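Local coordinates for protein 373aa long hypothetical citrate synthase (Sulfolobus tokodaii, PDB 1VGP) that is of unknown function but belongs to the citrate synthase family, with a mostly helical chain that assembles as two subunits, at residues A[110-113]-A[114-117]; A[271-274]-A[275-279]; A[281-284]-A[285-289]; A[338-341]-A[342-346]. All blocks are in the same frame, centred on the assembly; numbering follows the deposited sequence.

Contact 1 (A[110-113]-A[114-117]); sequences DERT and DIKG
The carboxylate oxygen D114 OD2 is held by two groups: R112 NH2 lies 3.2 Å from it in a salt bridge, and the hydroxyl of Y52, on helix 43-52, hydrogen-bonds to it. The R112 pairing is one of charge alone, because OD2 sits above a face of the guanidinium, displaced toward its rim, and no N-H points at it. The carboxylate and guanidinium planes stand 75° apart. With its CG lodged between its own backbone N and carbonyl carbon (chi1 63°), D114 swings back over R112, and OD1 lies alongside the chain from R112 CB to CD.

R112 occupies the N-cap position of helix 113-135, and its carbonyl closes the first turn: K116 N donates to R112 O at 3.0 Å. G117 N follows, bonding to T113 O at 2.9 Å. A negative D114 within this opening turn would probably interact favourably with the helix dipole.

The aliphatic branch of I115 lies obliquely beside the R112 guanidinium, with I115 CG1 3.7 Å from R112 NE, and W63 of helix 58-70 packs on both residues. E111 crosses I115 at about a right angle, its OE2 3.6 Å from I115 CG2 and in a long, weak ion pair with K108. K116, bent at three successive torsions, curls back toward E111, yet K116 NZ stays 4.2 Å from E111 OE1, beyond salt-bridge range.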
loop_
_atom_site.group_PDB
_atom_site.type_symbol
_atom_site.label_atom_id
_atom_site.label_comp_id
_atom_site.label_asym_id
_atom_site.label_seq_id
_atom_site.Cartn_x
_atom_site.Cartn_y
_atom_site.Cartn_z
ATOM N N ASP A 110 -2.211 -7.205 -21.106
ATOM C CA ASP A 110 -2.453 -6.420 -22.307
ATOM C C ASP A 110 -3.675 -5.550 -22.048
ATOM O O ASP A 110 -4.128 -4.807 -22.924
ATOM C CB ASP A 110 -2.716 -7.367 -23.484
ATOM C CG ASP A 110 -1.437 -7.903 -24.111
ATOM O OD1 ASP A 110 -0.636 -8.553 -23.401
ATOM O OD2 ASP A 110 -1.237 -7.669 -25.322
ATOM N N GLU A 111 -4.196 -5.647 -20.828
ATOM C CA GLU A 111 -5.494 -5.078 -20.487
ATOM C C GLU A 111 -5.399 -3.621 -20.094
ATOM O O GLU A 111 -4.622 -3.258 -19.213
ATOM C CB GLU A 111 -6.126 -5.855 -19.338
ATOM C CG GLU A 111 -7.067 -6.940 -19.788
ATOM C CD GLU A 111 -8.060 -7.307 -18.722
ATOM O OE1 GLU A 111 -7.665 -7.362 -17.536
ATOM O OE2 GLU A 111 -9.235 -7.547 -19.073
ATOM N N ARG A 112 -6.210 -2.796 -20.752
ATOM C CA ARG A 112 -6.432 -1.412 -20.343
ATOM C C ARG A 112 -6.674 -1.313 -18.841
ATOM O O ARG A 112 -7.428 -2.105 -18.267
ATOM C CB ARG A 112 -7.646 -0.837 -21.076
ATOM C CG ARG A 112 -7.332 -0.055 -22.333
ATOM C CD ARG A 112 -8.542 0.748 -22.781
ATOM N NE ARG A 112 -9.761 -0.062 -22.827
ATOM C CZ ARG A 112 -10.994 0.433 -22.920
ATOM N NH1 ARG A 112 -12.037 -0.384 -22.945
ATOM N NH2 ARG A 112 -11.189 1.743 -22.985
ATOM N N THR A 113 -6.049 -0.326 -18.210
ATOM C CA THR A 113 -6.181 -0.155 -16.774
ATOM C C THR A 113 -7.615 0.150 -16.303
ATOM O O THR A 113 -7.963 -0.136 -15.160
ATOM C CB THR A 113 -5.188 0.931 -16.251
ATOM O OG1 THR A 113 -5.772 1.637 -15.153
ATOM C CG2 THR A 113 -4.827 1.916 -17.361
ATOM N N ASP A 114 -8.461 0.703 -17.172
ATOM C CA ASP A 114 -9.863 0.934 -16.798
ATOM C C ASP A 114 -10.699 -0.347 -16.817
ATOM O O ASP A 114 -11.551 -0.551 -15.955
ATOM C CB ASP A 114 -10.509 1.984 -17.706
ATOM C CG ASP A 114 -10.570 1.551 -19.152
ATOM O OD1 ASP A 114 -9.527 1.120 -19.668
ATOM O OD2 ASP A 114 -11.653 1.647 -19.772
ATOM N N ILE A 115 -10.449 -1.208 -17.798
ATOM C CA ILE A 115 -11.081 -2.525 -17.843
ATOM C C ILE A 115 -10.699 -3.366 -16.634
ATOM O O ILE A 115 -11.562 -3.939 -15.973
ATOM C CB ILE A 115 -10.681 -3.298 -19.110
ATOM C CG1 ILE A 115 -11.061 -2.496 -20.353
ATOM C CG2 ILE A 115 -11.357 -4.654 -19.123
ATOM C CD1 ILE A 115 -12.527 -2.198 -20.461
ATOM N N LYS A 116 -9.400 -3.446 -16.368
ATOM C CA LYS A 116 -8.886 -4.029 -15.137
ATOM C C LYS A 116 -9.606 -3.399 -13.934
ATOM O O LYS A 116 -9.999 -4.089 -12.994
ATOM C CB LYS A 116 -7.377 -3.766 -15.060
ATOM C CG LYS A 116 -6.613 -4.558 -14.013
ATOM C CD LYS A 116 -6.523 -6.045 -14.353
ATOM C CE LYS A 116 -5.653 -6.318 -15.576
ATOM N NZ LYS A 116 -4.482 -5.409 -15.628
ATOM N N GLY A 117 -9.800 -2.085 -13.982
ATOM C CA GLY A 117 -10.539 -1.412 -12.923
ATOM C C GLY A 117 -11.981 -1.871 -12.742
ATOM O O GLY A 117 -12.396 -2.130 -11.612
#

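Contact 2 (A[271-274]-A[275-279])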
loop_
_atom_site.group_PDB
_atom_site.type_symbol
_atom_site.label_atom_id
_atom_site.label_comp_id
_atom_site.label_asym_id
_atom_site.label_seq_id
_atom_site.Cartn_x
_atom_site.Cartn_y
_atom_site.Cartn_z
ATOM N N ALA A 271 -32.031 6.666 6.085
ATOM C CA ALA A 271 -31.892 6.222 7.462
ATOM C C ALA A 271 -33.288 6.210 8.081
ATOM O O ALA A 271 -33.746 5.212 8.626
ATOM C CB ALA A 271 -30.985 7.175 8.222
ATOM N N LYS A 272 -33.961 7.343 7.960
ATOM C CA LYS A 272 -35.310 7.508 8.457
ATOM C C LYS A 272 -36.293 6.500 7.848
ATOM O O LYS A 272 -37.050 5.861 8.581
ATOM C CB LYS A 272 -35.753 8.930 8.176
ATOM C CG LYS A 272 -37.060 9.329 8.803
ATOM C CD LYS A 272 -37.412 10.744 8.378
ATOM C CE LYS A 272 -38.424 11.372 9.303
ATOM N NZ LYS A 272 -39.703 11.662 8.606
ATOM N N LEU A 273 -36.293 6.346 6.523
ATOM C CA LEU A 273 -37.243 5.436 5.874
ATOM C C LEU A 273 -37.025 3.993 6.313
ATOM O O LEU A 273 -37.968 3.313 6.709
ATOM C CB LEU A 273 -37.130 5.507 4.350
ATOM C CG LEU A 273 -38.448 5.405 3.555
ATOM C CD1 LEU A 273 -38.130 5.058 2.110
ATOM C CD2 LEU A 273 -39.376 4.367 4.158
ATOM N N LEU A 274 -35.782 3.532 6.235
ATOM C CA LEU A 274 -35.443 2.169 6.618
ATOM C C LEU A 274 -35.839 1.906 8.070
ATOM O O LEU A 274 -36.491 0.903 8.382
ATOM C CB LEU A 274 -33.942 1.933 6.451
ATOM C CG LEU A 274 -33.426 1.824 5.012
ATOM C CD1 LEU A 274 -31.897 1.791 4.991
ATOM C CD2 LEU A 274 -33.991 0.572 4.383
ATOM N N ALA A 275 -35.446 2.824 8.948
ATOM C CA ALA A 275 -35.712 2.689 10.368
ATOM C C ALA A 275 -37.196 2.520 10.620
ATOM O O ALA A 275 -37.611 1.589 11.309
ATOM C CB ALA A 275 -35.200 3.903 11.119
ATOM N N GLU A 276 -38.003 3.419 10.071
ATOM C CA GLU A 276 -39.413 3.404 10.395
ATOM C C GLU A 276 -40.142 2.254 9.700
ATOM O O GLU A 276 -41.262 1.897 10.061
ATOM C CB GLU A 276 -40.062 4.763 10.071
ATOM C CG GLU A 276 -39.955 5.230 8.639
ATOM C CD GLU A 276 -40.254 6.722 8.490
ATOM O OE1 GLU A 276 -40.335 7.199 7.340
ATOM O OE2 GLU A 276 -40.404 7.418 9.520
ATOM N N LYS A 277 -39.488 1.646 8.723
ATOM C CA LYS A 277 -40.040 0.468 8.066
ATOM C C LYS A 277 -39.621 -0.809 8.796
ATOM O O LYS A 277 -40.264 -1.844 8.654
ATOM C CB LYS A 277 -39.573 0.416 6.606
ATOM C CG LYS A 277 -40.684 0.439 5.587
ATOM C CD LYS A 277 -41.508 1.715 5.658
ATOM C CE LYS A 277 -42.655 1.663 4.650
ATOM N NZ LYS A 277 -43.679 2.734 4.815
ATOM N N GLU A 278 -38.538 -0.733 9.570
ATOM C CA GLU A 278 -38.114 -1.836 10.438
ATOM C C GLU A 278 -38.918 -1.824 11.727
ATOM O O GLU A 278 -39.485 -2.833 12.130
ATOM C CB GLU A 278 -36.634 -1.694 10.789
ATOM C CG GLU A 278 -35.687 -2.050 9.669
ATOM C CD GLU A 278 -35.627 -3.541 9.410
ATOM O OE1 GLU A 278 -35.642 -4.315 10.402
ATOM O OE2 GLU A 278 -35.564 -3.939 8.217
ATOM N N GLY A 279 -38.940 -0.669 12.380
ATOM C CA GLY A 279 -39.828 -0.465 13.507
ATOM C C GLY A 279 -39.298 -0.935 14.853
ATOM O O GLY A 279 -39.967 -0.760 15.878
#
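A275 N donates to A271 O at 2.9 Å, the first of the backbone hydrogen bonds that join A271-L274 to A275-G279 four residues on. E276 N follows with K272 O at 3.0 Å. Toward the end of the helix the pattern changes: K277 N makes weak bonds to both L273 O and L274 O, and L274 O also receives E278 N at 2.9 Å, so this carbonyl serves two donors.

The charged groups are less closely joined. E276 has its CG between the backbone N and the carbonyl carbon (chi1 58°), which folds the side chain back over the preceding turn. E276 OE2 then lies 3.9 Å from K272 CG, while K272 NZ remains 4.4 Å from OE2, opposite charges near each other without a salt bridge.

Apolar contact is made by L273 and K277, which lie alongside each other and point the same way, with L273 CD2 3.7 Å from K277 CD. The buried L274 faces V316 and S319 of helix 309-319 and A169 of helix 164-175, and A275 packs on Y286 of helix 281-300.

G279, with its positive phi of 85°, leaves the helical conformation while its N still bonds to A275 O at 2.8 Å: a glycine-terminated helix C-terminus, here leading into the next helix of a mainly helical fold.

Contact 3 (A[281-284]-A[285-289]); sequences EIYT and LYQIA
The aromatic ring of Y283 and the amide of Q287 overlap one turn apart on helix 281-300, their planes 30° from each other. Q287 CG sits over one face of the ring, 4.1 Å from the centroid and offset toward the rim, a CH-pi contact. The amide lies against the CE1-CD1 side of the ring, with Q287 CD 3.4 Å from Y283 CE1. The torsions explain the meeting: Y283 CG is anti to its backbone N (chi1 179°), which sends the ring forward along the helix, and Q287 reaches back with CG beside its own N and the rest of its chain extended. T284 CG2 touches the same amide, 3.7 Å from Q287 NE2.

E281 O is the doubly used acceptor. It receives the hydroxyl T284 OG1 at 2.6 Å and the backbone L285 N at 3.1 Å, both from the same face of its carbonyl plane. Further along, Q287 N bonds to Y283 O at 3.0 Å and I288 N to T284 O at 2.9 Å.

L285 and I288 are buried against F226 of helix 221-228. The Y286 side chain leads away from the contact to K268 and K272 of helix 262-278, and its hydroxyl hydrogen-bonds to E290. A threonine hydroxyl returned to the carbonyl three residues earlier is a familiar feature of alpha-helices, and here it accompanies the first turns of a helix covered by helices 221-228, 262-278 and 309-319 along part of its surface.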
loop_
_atom_site.group_PDB
_atom_site.type_symbol
_atom_site.label_atom_id
_atom_site.label_comp_id
_atom_site.label_asym_id
_atom_site.label_seq_id
_atom_site.Cartn_x
_atom_site.Cartn_y
_atom_site.Cartn_z
ATOM N N GLU A 281 -35.819 -2.117 17.578
ATOM C CA GLU A 281 -34.771 -1.475 18.348
ATOM C C GLU A 281 -34.083 -0.454 17.441
ATOM O O GLU A 281 -33.448 0.499 17.904
ATOM C CB GLU A 281 -33.771 -2.539 18.829
ATOM C CG GLU A 281 -32.645 -2.019 19.728
ATOM C CD GLU A 281 -33.127 -1.575 21.106
ATOM O OE1 GLU A 281 -32.265 -1.239 21.951
ATOM O OE2 GLU A 281 -34.360 -1.559 21.347
ATOM N N ILE A 282 -34.231 -0.658 16.138
ATOM C CA ILE A 282 -33.485 0.116 15.161
ATOM C C ILE A 282 -34.248 1.389 14.798
ATOM O O ILE A 282 -33.667 2.358 14.330
ATOM C CB ILE A 282 -33.221 -0.748 13.905
ATOM C CG1 ILE A 282 -32.480 0.055 12.848
ATOM C CG2 ILE A 282 -34.523 -1.270 13.366
ATOM C CD1 ILE A 282 -31.536 -0.809 12.048
ATOM N N TYR A 283 -35.552 1.388 15.039
ATOM C CA TYR A 283 -36.318 2.616 14.917
ATOM C C TYR A 283 -36.069 3.504 16.124
ATOM O O TYR A 283 -36.050 4.734 16.013
ATOM C CB TYR A 283 -37.809 2.324 14.803
ATOM C CG TYR A 283 -38.637 3.579 14.707
ATOM C CD1 TYR A 283 -39.445 3.991 15.764
ATOM C CD2 TYR A 283 -38.583 4.377 13.568
ATOM C CE1 TYR A 283 -40.179 5.172 15.693
ATOM C CE2 TYR A 283 -39.315 5.567 13.482
ATOM C CZ TYR A 283 -40.110 5.958 14.551
ATOM O OH TYR A 283 -40.818 7.134 14.474
ATOM N N THR A 284 -35.879 2.892 17.287
ATOM C CA THR A 284 -35.598 3.692 18.468
ATOM C C THR A 284 -34.206 4.309 18.373
ATOM O O THR A 284 -34.000 5.445 18.780
ATOM C CB THR A 284 -35.739 2.861 19.771
ATOM O OG1 THR A 284 -35.033 1.621 19.631
ATOM C CG2 THR A 284 -37.214 2.560 20.056
ATOM N N LEU A 285 -33.255 3.577 17.804
ATOM C CA LEU A 285 -31.956 4.163 17.491
ATOM C C LEU A 285 -32.101 5.426 16.655
ATOM O O LEU A 285 -31.443 6.439 16.909
ATOM C CB LEU A 285 -31.095 3.186 16.709
ATOM C CG LEU A 285 -30.506 1.964 17.420
ATOM C CD1 LEU A 285 -29.747 1.142 16.381
ATOM C CD2 LEU A 285 -29.586 2.383 18.555
ATOM N N TYR A 286 -32.952 5.359 15.635
ATOM C CA TYR A 286 -33.117 6.500 14.758
ATOM C C TYR A 286 -33.701 7.671 15.545
ATOM O O TYR A 286 -33.299 8.826 15.356
ATOM C CB TYR A 286 -34.021 6.163 13.575
ATOM C CG TYR A 286 -34.169 7.342 12.650
ATOM C CD1 TYR A 286 -35.332 8.105 12.646
ATOM C CD2 TYR A 286 -33.092 7.776 11.872
ATOM C CE1 TYR A 286 -35.420 9.283 11.904
ATOM C CE2 TYR A 286 -33.168 8.952 11.126
ATOM C CZ TYR A 286 -34.336 9.702 11.154
ATOM O OH TYR A 286 -34.412 10.889 10.470
ATOM N N GLN A 287 -34.639 7.370 16.439
ATOM C CA GLN A 287 -35.214 8.400 17.293
ATOM C C GLN A 287 -34.155 9.042 18.179
ATOM O O GLN A 287 -34.156 10.258 18.357
ATOM C CB GLN A 287 -36.326 7.817 18.162
ATOM C CG GLN A 287 -37.408 7.091 17.385
ATOM C CD GLN A 287 -38.671 6.875 18.205
ATOM O OE1 GLN A 287 -39.577 7.700 18.188
ATOM N NE2 GLN A 287 -38.731 5.758 18.925
ATOM N N ILE A 288 -33.261 8.219 18.733
ATOM C CA ILE A 288 -32.076 8.704 19.454
ATOM C C ILE A 288 -31.342 9.717 18.592
ATOM O O ILE A 288 -31.015 10.821 19.033
ATOM C CB ILE A 288 -31.053 7.566 19.753
ATOM C CG1 ILE A 288 -31.726 6.385 20.468
ATOM C CG2 ILE A 288 -29.899 8.114 20.581
ATOM C CD1 ILE A 288 -32.266 6.714 21.807
ATOM N N ALA A 289 -31.080 9.313 17.353
ATOM C CA ALA A 289 -30.226 10.055 16.433
ATOM C C ALA A 289 -30.797 11.437 16.094
ATOM O O ALA A 289 -30.063 12.425 16.012
ATOM C CB ALA A 289 -30.029 9.234 15.160
#

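Contact 4 (A[338-341]-A[342-346])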
loop_
_atom_site.group_PDB
_atom_site.type_symbol
_atom_site.label_atom_id
_atom_site.label_comp_id
_atom_site.label_asym_id
_atom_site.label_seq_id
_atom_site.Cartn_x
_atom_site.Cartn_y
_atom_site.Cartn_z
ATOM N N GLY A 338 -13.518 5.499 -6.920
ATOM C CA GLY A 338 -12.745 6.726 -6.846
ATOM C C GLY A 338 -11.246 6.511 -7.005
ATOM O O GLY A 338 -10.577 7.249 -7.720
ATOM N N TRP A 339 -10.711 5.501 -6.330
ATOM C CA TRP A 339 -9.291 5.206 -6.417
ATOM C C TRP A 339 -8.872 4.920 -7.863
ATOM O O TRP A 339 -7.855 5.428 -8.342
ATOM C CB TRP A 339 -8.948 3.999 -5.541
ATOM C CG TRP A 339 -9.137 4.236 -4.083
ATOM C CD1 TRP A 339 -9.190 5.442 -3.450
ATOM C CD2 TRP A 339 -9.300 3.235 -3.066
ATOM N NE1 TRP A 339 -9.380 5.257 -2.097
ATOM C CE2 TRP A 339 -9.450 3.918 -1.837
ATOM C CE3 TRP A 339 -9.327 1.837 -3.077
ATOM C CZ2 TRP A 339 -9.633 3.238 -0.625
ATOM C CZ3 TRP A 339 -9.508 1.164 -1.869
ATOM C CH2 TRP A 339 -9.658 1.865 -0.661
ATOM N N VAL A 340 -9.651 4.094 -8.551
ATOM C CA VAL A 340 -9.321 3.715 -9.918
ATOM C C VAL A 340 -9.315 4.960 -10.788
ATOM O O VAL A 340 -8.415 5.156 -11.597
ATOM C CB VAL A 340 -10.339 2.702 -10.466
ATOM C CG1 VAL A 340 -10.079 2.422 -11.938
ATOM C CG2 VAL A 340 -10.255 1.422 -9.658
ATOM N N ALA A 341 -10.321 5.808 -10.594
ATOM C CA ALA A 341 -10.469 7.044 -11.361
ATOM C C ALA A 341 -9.242 7.932 -11.219
ATOM O O ALA A 341 -8.693 8.408 -12.212
ATOM C CB ALA A 341 -11.718 7.809 -10.902
ATOM N N HIS A 342 -8.828 8.165 -9.980
ATOM C CA HIS A 342 -7.709 9.059 -9.708
ATOM C C HIS A 342 -6.422 8.538 -10.322
ATOM O O HIS A 342 -5.648 9.316 -10.893
ATOM C CB HIS A 342 -7.537 9.249 -8.196
ATOM C CG HIS A 342 -8.442 10.293 -7.632
ATOM N ND1 HIS A 342 -8.212 11.640 -7.804
ATOM C CD2 HIS A 342 -9.623 10.191 -6.980
ATOM C CE1 HIS A 342 -9.216 12.323 -7.287
ATOM N NE2 HIS A 342 -10.087 11.470 -6.780
ATOM N N ILE A 343 -6.206 7.226 -10.211
ATOM C CA ILE A 343 -5.052 6.568 -10.811
ATOM C C ILE A 343 -5.069 6.759 -12.331
ATOM O O ILE A 343 -4.053 7.120 -12.937
ATOM C CB ILE A 343 -5.058 5.060 -10.465
ATOM C CG1 ILE A 343 -4.776 4.877 -8.972
ATOM C CG2 ILE A 343 -4.044 4.315 -11.314
ATOM C CD1 ILE A 343 -4.995 3.464 -8.458
ATOM N N MET A 344 -6.232 6.523 -12.936
ATOM C CA MET A 344 -6.406 6.760 -14.363
ATOM C C MET A 344 -6.023 8.198 -14.697
ATOM O O MET A 344 -5.278 8.452 -15.643
ATOM C CB MET A 344 -7.852 6.496 -14.775
ATOM C CG MET A 344 -8.102 5.099 -15.323
ATOM S SD MET A 344 -9.859 4.632 -15.335
ATOM C CE MET A 344 -10.429 5.423 -16.805
ATOM N N GLU A 345 -6.531 9.137 -13.908
ATOM C CA GLU A 345 -6.294 10.551 -14.142
ATOM C C GLU A 345 -4.834 10.931 -13.888
ATOM O O GLU A 345 -4.259 11.720 -14.630
ATOM C CB GLU A 345 -7.200 11.384 -13.236
ATOM C CG GLU A 345 -7.054 12.875 -13.424
ATOM C CD GLU A 345 -7.963 13.664 -12.512
ATOM O OE1 GLU A 345 -7.749 13.613 -11.277
ATOM O OE2 GLU A 345 -8.894 14.334 -13.026
ATOM N N TYR A 346 -4.245 10.372 -12.838
ATOM C CA TYR A 346 -2.899 10.748 -12.438
ATOM C C TYR A 346 -1.859 10.281 -13.451
ATOM O O TYR A 346 -0.863 10.967 -13.691
ATOM C CB TYR A 346 -2.565 10.160 -11.063
ATOM C CG TYR A 346 -1.251 10.641 -10.516
ATOM C CD1 TYR A 346 -1.178 11.822 -9.782
ATOM C CD2 TYR A 346 -0.064 9.941 -10.770
ATOM C CE1 TYR A 346 0.043 12.302 -9.314
ATOM C CE2 TYR A 346 1.162 10.410 -10.311
ATOM C CZ TYR A 346 1.212 11.596 -9.583
ATOM O OH TYR A 346 2.420 12.091 -9.133
#
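E345 N donates to A341 O at 2.8 Å, the shortest of four backbone bonds of regular alpha-helical pattern that join G338-A341 to H342-Y346; H342 N closes on G338 O in the same way.

The polar side chains reach partners beyond the two segments. E345 OE1 is bound by K13 in a salt bridge and by T15 OG1, and OE2 takes the backbone N of E16. H342 NE2 hydrogen-bonds to D179, and ND1 makes a weak hydrogen bond with K13. Within the contact, the H342 imidazole presents an edge to the preceding turn: G338 O lies near the ring plane, 3.2 Å from H342 CD2. That position follows from a chi1 of -83°, which sets CG beside the backbone N and tips the ring back toward G338.

Packing takes over on the other faces. V340 CG1 lies 4.1 Å from M344 SD, and the two side chains cross obliquely where V340 also meets L51 and M344 meets Y52, both on helix 43-52. I343 folds back along the backbone, its CD1 3.5 Å from W339 O, while its side chain packs on L190 of helix 184-193. W339 packs on I203, I207 and L210 of helix 199-210 and on T186 of helix 184-193, and Y346 makes a cation-pi contact with K5 of the second subunit.

With three oxygen- or nitrogen-borne partners on its carboxylate, E345 would probably remain ionised, and K13 joins it weakly to H342 along one polar flank of a largely apolar segment.

How the contacts relate
The four contacts form two separate groups on opposite sides of the chain's centre. Contacts 1 and 4 touch: D114 CB lies 3.6 Å from M344 CE, and G117 packs on V340, so helix 113-135 meets helix 327-346 there, with Y52 reaching both. Contacts 2 and 3, centres 9 Å apart, lie on successive helices, 262-278 and 281-300, and meet through K272, A275 and E276 against Y283 and Y286. Contact 4 is the buried one, its polar groups paired with D179, K13 and neighbouring residues; the other three are partly buried. Contact 1 opens a helix with an ion pair over a guanidinium face, contact 2 ends one with loosely placed charges, and contact 3 relies on an aromatic face.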